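Local atomic coordinates of Pyrsv_gp04 (Pyrobaculum spherical virus, PDB entry 2VXZ), a protein that is of unknown function but probably acts as a transcriptional regulator of the helix-turn-helix class in its virus. Residues D77-E82 / K112-I117; E84-T89 / D102-D107. All blocks are in the same frame, centred on the assembly; numbering follows the deposited sequence.

Contact 1 of 2, residues D77-E82 / K112-I117; sequences DGMIRE and KFFSSI
Met79, present as selenomethionine, meets Phe113, Phe114 and Ile117, and nearly all of this contact is apolar packing. Its CG is the common point, 3.7 Å from Phe113 CE2 and 3.9 Å from both Phe114 CE2 and Ile117 CD1. The Met79 chain crosses each of the two phenylalanine side chains at about a right angle. Its SE makes an oblique Met-aromatic contact, 5.2 Å from the centroid of the Phe114 ring and 63° off the ring normal. Phe113 has CG anti to the backbone N (chi1 179°), and its ring reaches the helix backbone of 77-82, with CZ 3.7 Å from Gly78 C. Ile117 CD1 lies over one face of that same ring, toward the rim, while Phe113 CD2 sits in the same way over a face of Phe114.

Glu82 contributes its aliphatic part: CG touches Phe113 CD2 at 3.8 Å and CB touches Phe114 CE1. A bend at chi2 (-70°) sets the direction of CD, and the carboxylate beyond has polar partners of its own, Gln109 by a hydrogen bond and Arg85 by a salt bridge. No hydrogen bond joins the two segments. Within 112-117, Phe113 O accepts from both Ser116 N and Ser116 OG, the hydroxyl at 2.6 Å, near the C-terminal end of helix 108-115.

Helix 125-139 packs against the same cluster, Phe130 and Leu134 on Met79 and Leu134 also on Phe114. Ile117, in the loop that follows helix 108-115, is hydrogen-bonded through its backbone to Thr26 in strand 25-26.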
loop_
_atom_site.group_PDB
_atom_site.type_symbol
_atom_site.label_atom_id
_atom_site.label_comp_id
_atom_site.label_asym_id
_atom_site.label_seq_id
_atom_site.Cartn_x
_atom_site.Cartn_y
_atom_site.Cartn_z
ATOM N N ASP A 77 4.034 2.545 -9.632
ATOM C CA ASP A 77 3.805 3.556 -10.667
ATOM C C ASP A 77 2.465 4.256 -10.429
ATOM O O ASP A 77 2.381 5.481 -10.498
ATOM C CB ASP A 77 3.850 2.942 -12.067
ATOM C CG ASP A 77 5.262 2.535 -12.504
ATOM O OD1 ASP A 77 6.261 3.071 -11.972
ATOM O OD2 ASP A 77 5.368 1.676 -13.402
ATOM N N GLY A 78 1.434 3.481 -10.102
ATOM C CA GLY A 78 0.113 4.030 -9.812
ATOM C C GLY A 78 0.084 4.899 -8.574
ATOM O O GLY A 78 -0.493 5.986 -8.587
HETATM N N MSE A 79 0.707 4.427 -7.493
HETATM C CA MSE A 79 0.748 5.200 -6.247
HETATM C C MSE A 79 1.499 6.499 -6.464
HETATM O O MSE A 79 1.100 7.556 -5.961
HETATM C CB MSE A 79 1.400 4.390 -5.129
HETATM C CG MSE A 79 0.575 3.209 -4.708
HETATM SE SE MSE A 79 1.277 2.432 -3.078
HETATM C CE MSE A 79 2.954 1.755 -3.742
ATOM N N ILE A 80 2.583 6.425 -7.220
ATOM C CA ILE A 80 3.389 7.616 -7.505
ATOM C C ILE A 80 2.615 8.638 -8.329
ATOM O O ILE A 80 2.614 9.818 -7.998
ATOM C CB ILE A 80 4.724 7.248 -8.172
ATOM C CG1 ILE A 80 5.595 6.464 -7.180
ATOM C CG2 ILE A 80 5.476 8.499 -8.579
ATOM C CD1 ILE A 80 6.898 5.986 -7.755
ATOM N N ARG A 81 1.925 8.185 -9.370
ATOM C CA ARG A 81 1.114 9.083 -10.194
ATOM C C ARG A 81 0.029 9.779 -9.381
ATOM O O ARG A 81 -0.235 10.966 -9.592
ATOM C CB ARG A 81 0.488 8.338 -11.376
ATOM C CG ARG A 81 1.495 7.894 -12.428
ATOM C CD ARG A 81 0.814 7.454 -13.708
ATOM N NE ARG A 81 -0.113 6.348 -13.480
ATOM C CZ ARG A 81 0.189 5.049 -13.536
ATOM N NH1 ARG A 81 1.418 4.629 -13.827
ATOM N NH2 ARG A 81 -0.762 4.159 -13.295
ATOM N N GLU A 82 -0.597 9.044 -8.459
ATOM C CA GLU A 82 -1.636 9.615 -7.612
ATOM C C GLU A 82 -1.065 10.663 -6.676
ATOM O O GLU A 82 -1.629 11.733 -6.567
ATOM C CB GLU A 82 -2.381 8.548 -6.811
ATOM C CG GLU A 82 -3.292 7.684 -7.654
ATOM C CD GLU A 82 -4.505 8.432 -8.165
ATOM O OE1 GLU A 82 -5.330 8.856 -7.341
ATOM O OE2 GLU A 82 -4.627 8.621 -9.387
ATOM N N LYS A 112 -10.366 5.841 -3.437
ATOM C CA LYS A 112 -10.741 4.556 -4.036
ATOM C C LYS A 112 -9.509 3.719 -4.367
ATOM O O LYS A 112 -9.471 2.530 -4.072
ATOM C CB LYS A 112 -11.577 4.762 -5.299
ATOM C CG LYS A 112 -12.034 3.466 -5.965
ATOM C CD LYS A 112 -12.852 3.730 -7.208
ATOM C CE LYS A 112 -12.935 2.498 -8.122
ATOM N NZ LYS A 112 -13.773 1.422 -7.537
ATOM N N PHE A 113 -8.517 4.346 -4.985
ATOM C CA PHE A 113 -7.291 3.650 -5.361
ATOM C C PHE A 113 -6.547 3.112 -4.144
ATOM O O PHE A 113 -6.265 1.920 -4.047
ATOM C CB PHE A 113 -6.385 4.570 -6.166
ATOM C CG PHE A 113 -5.083 3.937 -6.563
ATOM C CD1 PHE A 113 -5.051 2.915 -7.495
ATOM C CD2 PHE A 113 -3.892 4.358 -5.999
ATOM C CE1 PHE A 113 -3.838 2.330 -7.859
ATOM C CE2 PHE A 113 -2.688 3.780 -6.367
ATOM C CZ PHE A 113 -2.664 2.767 -7.279
ATOM N N PHE A 114 -6.234 3.991 -3.203
ATOM C CA PHE A 114 -5.460 3.563 -2.040
ATOM C C PHE A 114 -6.234 2.569 -1.156
ATOM O O PHE A 114 -5.638 1.664 -0.597
ATOM C CB PHE A 114 -4.929 4.767 -1.237
ATOM C CG PHE A 114 -3.684 5.375 -1.823
ATOM C CD1 PHE A 114 -3.764 6.462 -2.670
ATOM C CD2 PHE A 114 -2.436 4.838 -1.553
ATOM C CE1 PHE A 114 -2.625 7.014 -3.231
ATOM C CE2 PHE A 114 -1.284 5.396 -2.101
ATOM C CZ PHE A 114 -1.381 6.481 -2.948
ATOM N N SER A 115 -7.551 2.721 -1.027
ATOM C CA SER A 115 -8.310 1.807 -0.149
ATOM C C SER A 115 -8.402 0.396 -0.739
ATOM O O SER A 115 -8.687 -0.563 -0.016
ATOM C CB SER A 115 -9.704 2.345 0.140
ATOM O OG SER A 115 -10.474 2.338 -1.023
ATOM N N SER A 116 -8.125 0.263 -2.036
ATOM C CA SER A 116 -8.037 -1.059 -2.667
ATOM C C SER A 116 -6.669 -1.732 -2.457
ATOM O O SER A 116 -6.467 -2.875 -2.895
ATOM C CB SER A 116 -8.385 -0.976 -4.158
ATOM O OG SER A 116 -7.398 -0.279 -4.902
ATOM N N ILE A 117 -5.739 -1.036 -1.798
ATOM C CA ILE A 117 -4.398 -1.555 -1.490
ATOM C C ILE A 117 -4.220 -1.834 0.013
ATOM O O ILE A 117 -3.619 -2.830 0.409
ATOM C CB ILE A 117 -3.294 -0.528 -1.896
ATOM C CG1 ILE A 117 -3.398 -0.146 -3.376
ATOM C CG2 ILE A 117 -1.876 -1.075 -1.575
ATOM C CD1 ILE A 117 -2.529 1.063 -3.785
#

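Contact 2 of 2, residues E84-T89 / D102-D107; sequences ERLVTT and DLIIKD
Arg85 and Asp107 reach toward each other tip to tip and form the salt bridge of this contact. NH2 gives a nearly straight hydrogen bond to OD2, 2.9 Å long with an angle of 169° at the hydrogen. The oxygen lies close to the guanidinium plane, at the edge of the group, yet it is met from above its own carboxylate plane, and the two planes lie 41° apart. Arg85 NH1 stays farther off, 3.6 Å from Asp107 OD1, and a single N-H carries the bond. Arg85 NH2 also forms a salt bridge with Glu82 OE1. Held between these two acids, the nitrogen limits how the guanidinium can turn. A chi1 of 179° puts Asp107 CG anti to its backbone N, on the side where Arg85 NH2 comes within 3.8 Å of it.

Beside the salt bridge the packing is apolar and turns on Leu86. Its CD1 branch lies 3.8 Å from Ile104 CG1 and 4.1 Å from Leu103 CB, the Leu86 and Ile104 side chains crossing at about a right angle. The other branch, CD2, rests 3.9 Å from Asp107 CB, the carbon that carries the bridged carboxylate.

Asp107 is the N-cap of helix 108-115, its OD2 also accepting from Ala110 N. It sits in the short junction between helices 97-106 and 108-115 and caps the second, which is standard N-cap geometry, here within the helical packing of the region assigned to the PSV transcriptional regulator family.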
loop_
_atom_site.group_PDB
_atom_site.type_symbol
_atom_site.label_atom_id
_atom_site.label_comp_id
_atom_site.label_asym_id
_atom_site.label_seq_id
_atom_site.Cartn_x
_atom_site.Cartn_y
_atom_site.Cartn_z
ATOM N N GLU A 84 1.651 12.417 -7.126
ATOM C CA GLU A 84 2.100 13.554 -7.923
ATOM C C GLU A 84 0.933 14.352 -8.472
ATOM O O GLU A 84 1.031 15.578 -8.592
ATOM C CB GLU A 84 3.032 13.096 -9.044
ATOM C CG GLU A 84 4.325 12.510 -8.495
ATOM C CD GLU A 84 5.432 12.554 -9.484
ATOM O OE1 GLU A 84 5.392 11.751 -10.438
ATOM O OE2 GLU A 84 6.329 13.416 -9.306
ATOM N N ARG A 85 -0.181 13.683 -8.777
ATOM C CA ARG A 85 -1.400 14.403 -9.190
ATOM C C ARG A 85 -1.923 15.300 -8.059
ATOM O O ARG A 85 -2.289 16.468 -8.286
ATOM C CB ARG A 85 -2.497 13.442 -9.645
ATOM C CG ARG A 85 -3.768 14.161 -10.098
ATOM C CD ARG A 85 -4.809 13.225 -10.619
ATOM N NE ARG A 85 -5.214 12.274 -9.601
ATOM C CZ ARG A 85 -6.082 12.521 -8.619
ATOM N NH1 ARG A 85 -6.680 13.699 -8.498
ATOM N NH2 ARG A 85 -6.364 11.564 -7.756
ATOM N N LEU A 86 -1.978 14.749 -6.852
ATOM C CA LEU A 86 -2.439 15.515 -5.697
ATOM C C LEU A 86 -1.494 16.688 -5.386
ATOM O O LEU A 86 -1.942 17.774 -4.998
ATOM C CB LEU A 86 -2.603 14.613 -4.475
ATOM C CG LEU A 86 -3.643 13.506 -4.571
ATOM C CD1 LEU A 86 -3.543 12.564 -3.345
ATOM C CD2 LEU A 86 -5.048 14.070 -4.745
ATOM N N VAL A 87 -0.196 16.474 -5.553
ATOM C CA VAL A 87 0.790 17.544 -5.345
ATOM C C VAL A 87 0.641 18.658 -6.390
ATOM O O VAL A 87 0.702 19.855 -6.065
ATOM C CB VAL A 87 2.229 16.979 -5.377
ATOM C CG1 VAL A 87 3.244 18.094 -5.601
ATOM C CG2 VAL A 87 2.517 16.214 -4.090
ATOM N N THR A 88 0.449 18.257 -7.640
ATOM C CA THR A 88 0.313 19.207 -8.742
ATOM C C THR A 88 -0.963 20.020 -8.584
ATOM O O THR A 88 -0.927 21.246 -8.667
ATOM C CB THR A 88 0.313 18.492 -10.097
ATOM O OG1 THR A 88 1.590 17.871 -10.296
ATOM C CG2 THR A 88 0.040 19.474 -11.247
ATOM N N THR A 89 -2.081 19.330 -8.345
ATOM C CA THR A 89 -3.391 19.973 -8.247
ATOM C C THR A 89 -3.429 20.995 -7.118
ATOM O O THR A 89 -4.103 22.013 -7.215
ATOM C CB THR A 89 -4.500 18.926 -8.012
ATOM O OG1 THR A 89 -4.455 17.953 -9.061
ATOM C CG2 THR A 89 -5.880 19.575 -7.986
ATOM N N ASP A 102 -4.458 13.280 4.301
ATOM C CA ASP A 102 -5.619 14.144 4.206
ATOM C C ASP A 102 -6.006 14.380 2.749
ATOM O O ASP A 102 -7.196 14.350 2.419
ATOM C CB ASP A 102 -5.365 15.473 4.892
ATOM C CG ASP A 102 -6.631 16.085 5.471
ATOM O OD1 ASP A 102 -7.301 15.436 6.305
ATOM O OD2 ASP A 102 -6.952 17.216 5.093
ATOM N N LEU A 103 -5.024 14.596 1.869
ATOM C CA LEU A 103 -5.354 14.804 0.447
ATOM C C LEU A 103 -5.960 13.542 -0.175
ATOM O O LEU A 103 -6.872 13.626 -1.012
ATOM C CB LEU A 103 -4.141 15.255 -0.368
ATOM C CG LEU A 103 -3.622 16.660 -0.065
ATOM C CD1 LEU A 103 -2.294 16.859 -0.742
ATOM C CD2 LEU A 103 -4.645 17.726 -0.518
ATOM N N ILE A 104 -5.459 12.382 0.223
ATOM C CA ILE A 104 -5.973 11.114 -0.298
ATOM C C ILE A 104 -7.417 10.889 0.118
ATOM O O ILE A 104 -8.253 10.646 -0.722
ATOM C CB ILE A 104 -5.111 9.934 0.138
ATOM C CG1 ILE A 104 -3.768 9.966 -0.578
ATOM C CG2 ILE A 104 -5.802 8.612 -0.126
ATOM C CD1 ILE A 104 -2.729 9.006 0.058
ATOM N N ILE A 105 -7.728 11.005 1.402
ATOM C CA ILE A 105 -9.085 10.655 1.851
ATOM C C ILE A 105 -10.147 11.651 1.383
ATOM O O ILE A 105 -11.329 11.286 1.285
ATOM C CB ILE A 105 -9.190 10.417 3.388
ATOM C CG1 ILE A 105 -8.840 11.681 4.170
ATOM C CG2 ILE A 105 -8.359 9.199 3.796
ATOM C CD1 ILE A 105 -8.942 11.522 5.674
ATOM N N LYS A 106 -9.730 12.880 1.074
ATOM C CA LYS A 106 -10.618 13.924 0.539
ATOM C C LYS A 106 -10.824 13.875 -0.983
ATOM O O LYS A 106 -11.714 14.553 -1.508
ATOM C CB LYS A 106 -10.097 15.317 0.917
ATOM C CG LYS A 106 -10.364 15.719 2.357
ATOM C CD LYS A 106 -10.806 17.194 2.477
ATOM C CE LYS A 106 -12.263 17.458 1.988
ATOM N NZ LYS A 106 -13.399 17.018 2.892
ATOM N N ASP A 107 -9.999 13.117 -1.696
ATOM C CA ASP A 107 -10.120 13.001 -3.141
ATOM C C ASP A 107 -10.700 11.637 -3.502
ATOM O O ASP A 107 -10.079 10.609 -3.231
ATOM C CB ASP A 107 -8.762 13.184 -3.807
ATOM C CG ASP A 107 -8.837 13.042 -5.312
ATOM O OD1 ASP A 107 -9.233 14.009 -5.980
ATOM O OD2 ASP A 107 -8.520 11.966 -5.838
#

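Overall arrangement
From the N terminus, the chain passes through the sheet that includes strand 25-26 before entering the long helix 69-89, which supplies one side of both contacts. Residues 77-82 come first on it and 84-89 about two turns further on. The chain then runs through strand 94-95 to helix 97-106, where contact 2 closes the shorter loop. Helix 108-115 follows at once, and its end closes the longer loop at contact 1, so contact 2 is nested inside contact 1. Their centres lie about 11 Å apart, and they meet where Phe114 CE1 packs on Ile104 CD1 at 3.8 Å. Together they lay two successive helices against one.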